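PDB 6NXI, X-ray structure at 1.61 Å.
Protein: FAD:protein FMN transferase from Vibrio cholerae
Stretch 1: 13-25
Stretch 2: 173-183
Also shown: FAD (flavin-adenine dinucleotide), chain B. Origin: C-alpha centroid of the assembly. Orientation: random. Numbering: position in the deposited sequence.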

# COMPACT_ATOMS: atom_id res chain seq x y z
N PRO A 13 13.14 -2.55 11.69
CA PRO A 13 11.71 -2.60 11.94
C PRO A 13 11.04 -1.27 11.58
O PRO A 13 11.57 -0.21 11.86
CB PRO A 13 11.65 -2.78 13.47
CG PRO A 13 12.84 -1.98 13.98
CD PRO A 13 13.89 -2.10 12.88
N THR A 14 9.87 -1.38 10.98
CA THR A 14 8.95 -0.22 10.75
C THR A 14 7.55 -0.74 10.47
O THR A 14 7.41 -1.75 9.79
CB THR A 14 9.48 0.70 9.64
OG1 THR A 14 8.87 1.99 9.76
CG2 THR A 14 9.24 0.18 8.24
N MET A 15 6.56 0.05 10.87
CA MET A 15 5.14 -0.10 10.46
C MET A 15 4.63 -1.52 10.73
O MET A 15 3.82 -2.02 9.91
CB MET A 15 5.00 0.22 8.99
CG MET A 15 5.49 1.63 8.64
SD MET A 15 5.31 2.00 6.90
CE MET A 15 6.44 3.37 6.73
N GLY A 16 5.11 -2.16 11.79
CA GLY A 16 4.59 -3.49 12.18
C GLY A 16 5.25 -4.56 11.35
O GLY A 16 4.84 -5.72 11.41
N THR A 17 6.22 -4.17 10.53
CA THR A 17 6.89 -5.13 9.61
C THR A 17 8.40 -4.85 9.65
O THR A 17 8.89 -4.25 10.63
CB THR A 17 6.24 -5.15 8.21
OG1 THR A 17 6.82 -6.13 7.31
CG2 THR A 17 6.21 -3.81 7.52
N THR A 18 9.07 -5.15 8.55
CA THR A 18 10.53 -4.93 8.41
C THR A 18 10.77 -4.29 7.05
O THR A 18 10.00 -4.47 6.06
CB THR A 18 11.37 -6.21 8.55
OG1 THR A 18 10.93 -7.01 7.45
CG2 THR A 18 11.23 -6.86 9.91
N TYR A 19 11.81 -3.48 7.00
CA TYR A 19 12.34 -2.97 5.73
C TYR A 19 13.65 -3.70 5.39
O TYR A 19 14.37 -4.22 6.26
CB TYR A 19 12.59 -1.47 5.78
CG TYR A 19 13.68 -0.98 6.69
CD1 TYR A 19 13.40 -0.45 7.94
CD2 TYR A 19 15.01 -0.96 6.27
CE1 TYR A 19 14.41 0.03 8.76
CE2 TYR A 19 16.02 -0.53 7.10
CZ TYR A 19 15.72 -0.03 8.35
OH TYR A 19 16.72 0.45 9.16
N ASN A 20 13.91 -3.71 4.10
CA ASN A 20 15.14 -4.28 3.51
C ASN A 20 15.58 -3.32 2.42
O ASN A 20 14.84 -3.09 1.49
CB ASN A 20 14.95 -5.67 2.96
CG ASN A 20 14.74 -6.69 4.05
OD1 ASN A 20 15.67 -7.02 4.80
ND2 ASN A 20 13.51 -7.18 4.11
N ILE A 21 16.75 -2.75 2.59
CA ILE A 21 17.30 -1.81 1.60
C ILE A 21 18.60 -2.43 1.10
O ILE A 21 19.44 -2.79 1.93
CB ILE A 21 17.45 -0.42 2.21
CG1 ILE A 21 16.05 0.10 2.56
CG2 ILE A 21 18.24 0.49 1.26
CD1 ILE A 21 16.05 1.15 3.58
N LYS A 22 18.75 -2.55 -0.20
CA LYS A 22 20.00 -3.01 -0.83
C LYS A 22 20.50 -1.91 -1.75
O LYS A 22 19.70 -1.32 -2.49
CB LYS A 22 19.84 -4.32 -1.60
CG LYS A 22 19.50 -5.50 -0.72
CD LYS A 22 19.27 -6.78 -1.54
CE LYS A 22 19.04 -7.99 -0.64
NZ LYS A 22 18.99 -9.28 -1.36
N TYR A 23 21.79 -1.62 -1.68
CA TYR A 23 22.34 -0.59 -2.59
C TYR A 23 23.75 -1.01 -2.96
O TYR A 23 24.39 -1.82 -2.26
CB TYR A 23 22.23 0.82 -1.99
CG TYR A 23 23.13 1.04 -0.81
CD1 TYR A 23 22.66 0.84 0.47
CD2 TYR A 23 24.43 1.49 -0.96
CE1 TYR A 23 23.47 1.02 1.58
CE2 TYR A 23 25.24 1.68 0.14
CZ TYR A 23 24.76 1.46 1.41
OH TYR A 23 25.55 1.64 2.52
N ILE A 24 24.24 -0.39 -4.03
CA ILE A 24 25.59 -0.69 -4.55
C ILE A 24 26.53 0.42 -4.09
O ILE A 24 26.26 1.57 -4.37
CB ILE A 24 25.62 -0.92 -6.07
CG1 ILE A 24 24.60 -1.99 -6.49
CG2 ILE A 24 27.04 -1.32 -6.46
CD1 ILE A 24 24.72 -3.31 -5.75
N GLN A 25 27.57 0.04 -3.37
CA GLN A 25 28.61 0.98 -2.87
C GLN A 25 29.21 1.65 -4.10
O GLN A 25 29.46 0.97 -5.13
CB GLN A 25 29.60 0.20 -2.01
CG GLN A 25 30.66 1.09 -1.36
CD GLN A 25 30.07 2.05 -0.36
OE1 GLN A 25 29.08 1.76 0.29
NE2 GLN A 25 30.72 3.20 -0.17
N GLY A 173 23.45 10.35 -3.45
CA GLY A 173 24.22 9.98 -4.66
C GLY A 173 24.27 8.48 -4.84
O GLY A 173 25.17 8.00 -5.53
N ILE A 174 23.24 7.79 -4.35
CA ILE A 174 23.10 6.32 -4.57
C ILE A 174 22.09 6.08 -5.69
O ILE A 174 20.91 6.34 -5.47
CB ILE A 174 22.71 5.63 -3.25
CG1 ILE A 174 23.77 5.87 -2.19
CG2 ILE A 174 22.42 4.14 -3.41
CD1 ILE A 174 23.29 5.56 -0.81
N GLU A 175 22.57 5.57 -6.82
CA GLU A 175 21.73 5.48 -8.03
C GLU A 175 21.41 4.02 -8.32
O GLU A 175 20.68 3.80 -9.27
CB GLU A 175 22.37 6.25 -9.17
CG GLU A 175 22.57 7.75 -8.84
CD GLU A 175 21.38 8.61 -8.37
OE1 GLU A 175 20.24 8.35 -8.76
OE2 GLU A 175 21.59 9.61 -7.61
N ASN A 176 21.89 3.08 -7.50
CA ASN A 176 21.59 1.64 -7.68
C ASN A 176 21.03 1.10 -6.36
O ASN A 176 21.79 0.87 -5.41
CB ASN A 176 22.80 0.85 -8.14
CG ASN A 176 23.42 1.46 -9.37
OD1 ASN A 176 22.95 1.22 -10.47
ND2 ASN A 176 24.45 2.28 -9.19
N TYR A 177 19.73 0.86 -6.29
CA TYR A 177 19.14 0.42 -5.01
C TYR A 177 17.85 -0.36 -5.24
O TYR A 177 17.15 -0.17 -6.25
CB TYR A 177 18.85 1.61 -4.09
CG TYR A 177 17.91 2.67 -4.62
CD1 TYR A 177 16.54 2.47 -4.64
CD2 TYR A 177 18.37 3.88 -5.12
CE1 TYR A 177 15.67 3.39 -5.18
CE2 TYR A 177 17.50 4.84 -5.60
CZ TYR A 177 16.14 4.58 -5.67
OH TYR A 177 15.23 5.47 -6.16
N MET A 178 17.51 -1.05 -4.17
CA MET A 178 16.17 -1.68 -3.98
C MET A 178 15.72 -1.29 -2.58
O MET A 178 16.47 -1.56 -1.63
CB MET A 178 16.19 -3.20 -4.06
CG MET A 178 14.88 -3.80 -3.55
SD MET A 178 14.99 -5.58 -3.38
CE MET A 178 15.19 -5.98 -5.11
N VAL A 179 14.59 -0.58 -2.46
CA VAL A 179 13.97 -0.26 -1.16
C VAL A 179 12.73 -1.14 -1.03
O VAL A 179 11.89 -1.05 -1.94
CB VAL A 179 13.59 1.22 -1.10
CG1 VAL A 179 12.83 1.52 0.15
CG2 VAL A 179 14.84 2.10 -1.26
N GLU A 180 12.61 -1.93 0.03
CA GLU A 180 11.44 -2.82 0.23
C GLU A 180 10.93 -2.65 1.67
O GLU A 180 11.73 -2.72 2.61
CB GLU A 180 11.84 -4.26 -0.09
CG GLU A 180 10.71 -5.26 0.14
CD GLU A 180 10.78 -5.96 1.47
OE1 GLU A 180 11.83 -6.60 1.75
OE2 GLU A 180 9.86 -5.80 2.28
N ILE A 181 9.66 -2.28 1.83
CA ILE A 181 9.00 -2.24 3.16
C ILE A 181 7.74 -3.07 3.12
O ILE A 181 6.86 -2.79 2.34
CB ILE A 181 8.68 -0.80 3.55
CG1 ILE A 181 9.91 0.12 3.49
CG2 ILE A 181 8.04 -0.77 4.91
CD1 ILE A 181 9.56 1.59 3.79
N GLY A 182 7.69 -4.13 3.93
CA GLY A 182 6.53 -5.01 3.96
C GLY A 182 6.12 -5.47 2.57
O GLY A 182 4.90 -5.51 2.27
N GLY A 183 7.06 -5.68 1.65
CA GLY A 183 6.76 -6.19 0.31
C GLY A 183 6.52 -5.13 -0.75
O GLY A 183 6.52 -5.51 -1.94
PA FAD B . -2.77 -3.26 1.44
O1A FAD B . -3.38 -4.37 0.65
O2A FAD B . -1.79 -2.35 0.81
O5B FAD B . -3.92 -2.36 2.10
C5B FAD B . -4.76 -3.06 3.06
C4B FAD B . -4.94 -2.25 4.32
O4B FAD B . -5.58 -0.97 4.06
C3B FAD B . -5.82 -2.96 5.34
O3B FAD B . -5.02 -3.74 6.22
C2B FAD B . -6.57 -1.81 6.02
O2B FAD B . -5.78 -1.23 7.04
C1B FAD B . -6.74 -0.82 4.87
N9A FAD B . -7.89 -1.02 4.02
C8A FAD B . -8.72 -2.15 3.90
N7A FAD B . -9.59 -2.01 2.92
C5A FAD B . -9.39 -0.74 2.40
C6A FAD B . -10.04 -0.04 1.38
N6A FAD B . -11.02 -0.54 0.61
N1A FAD B . -9.55 1.19 1.09
C2A FAD B . -8.55 1.68 1.85
N3A FAD B . -7.86 1.10 2.84
C4A FAD B . -8.35 -0.13 3.07
N1 FAD B . 0.69 -2.77 11.99
C2 FAD B . 0.88 -3.11 13.31
O2 FAD B . 0.55 -4.24 13.73
N3 FAD B . 1.46 -2.25 14.20
C4 FAD B . 1.86 -0.99 13.84
O4 FAD B . 2.35 -0.23 14.66
C4X FAD B . 1.66 -0.59 12.47
N5 FAD B . 2.02 0.62 12.10
C5X FAD B . 1.81 0.98 10.79
C6 FAD B . 2.17 2.28 10.38
C7 FAD B . 1.99 2.73 9.08
C7M FAD B . 2.41 4.13 8.71
C8 FAD B . 1.44 1.84 8.13
C8M FAD B . 1.21 2.26 6.71
C9 FAD B . 1.07 0.55 8.53
C9A FAD B . 1.25 0.09 9.85
N10 FAD B . 0.87 -1.18 10.29
C10 FAD B . 1.06 -1.57 11.60
C1' FAD B . 0.35 -2.17 9.32
C2' FAD B . -1.07 -1.97 8.92
O2' FAD B . -1.93 -2.13 10.05
C3' FAD B . -1.45 -3.00 7.85
O3' FAD B . -1.37 -4.33 8.34
C4' FAD B . -0.55 -2.99 6.63
O4' FAD B . -0.24 -1.65 6.29
C5' FAD B . -1.17 -3.76 5.47
O5' FAD B . -0.36 -3.52 4.30
P FAD B . -0.59 -4.41 3.01
O1P FAD B . -0.71 -5.83 3.35
O2P FAD B . 0.44 -3.86 2.06
O3P FAD B . -2.07 -3.92 2.68
O HOH W 1 9.50 -6.97 4.71
O HOH W 2 24.82 2.93 -6.32

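A two-stranded antiparallel contact commonly sorts its side chains by face, buried and apolar on one side, more exposed and mixed on the other, while the backbone supplies the register; strands 17-24 and 177-181 of this FAD:protein FMN transferase illustrate the principle well. Their axes approach to 4.6 Å and run at 175°, and the two stretches together bury 715 Å² against each other.

The apolar face carries Y19, I21 and Y23 from one strand and I181, V179 and Y177 from the other, all buried. They meet as non-hydrogen-bonded pairs, the positions where the chains draw closest: CA of Y23 lies 4.1 Å from CA of Y177. Because the backbones are so near, short contacts form low on the side chains. Y19 CB packs 3.9 Å from I181 CG1, and Y23 CB lies 4.1 Å from Y177 CB. The ends of Y19 and Y177 lead away from the partner strand, and their hydroxyls find hydrogen bonds elsewhere in the structure. Between these two pairs, I21 CG1 and V179 CG1 meet at 4.3 Å, branched side chains that suit extended backbone and fill the middle without needing polar partners.

This apolar layer continues past both ends of the paired segment. I174, in the loop before its strand, brings CG2 to 3.6 Å from Y23 CB. At the other end I181, which has the largest area covered by the opposite stretch, places CG2 3.7 Å from T14 CG2 and 4.4 Å from M15 SD. The type I' turn from T14 to T17 carries these residues into position. Within it, G16 adopts a positive phi, and a CB there would clash with N1 of the flavin.

Beneath the side chains, the backbone bonds come in reciprocal pairs. N20 N donates to E180 O at 2.8 Å and E180 N to N20 O at 2.9 Å; two residues along, K22 N reaches M178 O at 2.9 Å and M178 N reaches K22 O at 2.8 Å. The ladder extends through G182 N to T18 O, 3.2 Å, and I24 N to N176 O, 3.1 Å. CA-H...O contacts supplement it, as from Y177 CA to K22 O at 3.1 Å.

The other face, partly exposed, bears the polar or charged N20, K22 and E180 together with the apolar M178. Here N20 ND2 donates to E180 OE1 at 3.0 Å, a side-chain bond laid over the backbone pair. K22 starts on this face, its CB 4.4 Å from M178 O, and its end leads away.

At the edges, water joins the chains. One molecule donates to T18 O at 2.9 Å and to E180 OE2 at 2.7 Å; the same OE2 accepts from G183 N at 2.9 Å, so E180 also ties down the turn after its strand. Glycine suits G182, with positive phi and an ideal CB only 3.0 Å from T17 CG2. At the far end, a second water donates to I24 O at 2.8 Å and accepts from N176 ND2 at 3.0 Å.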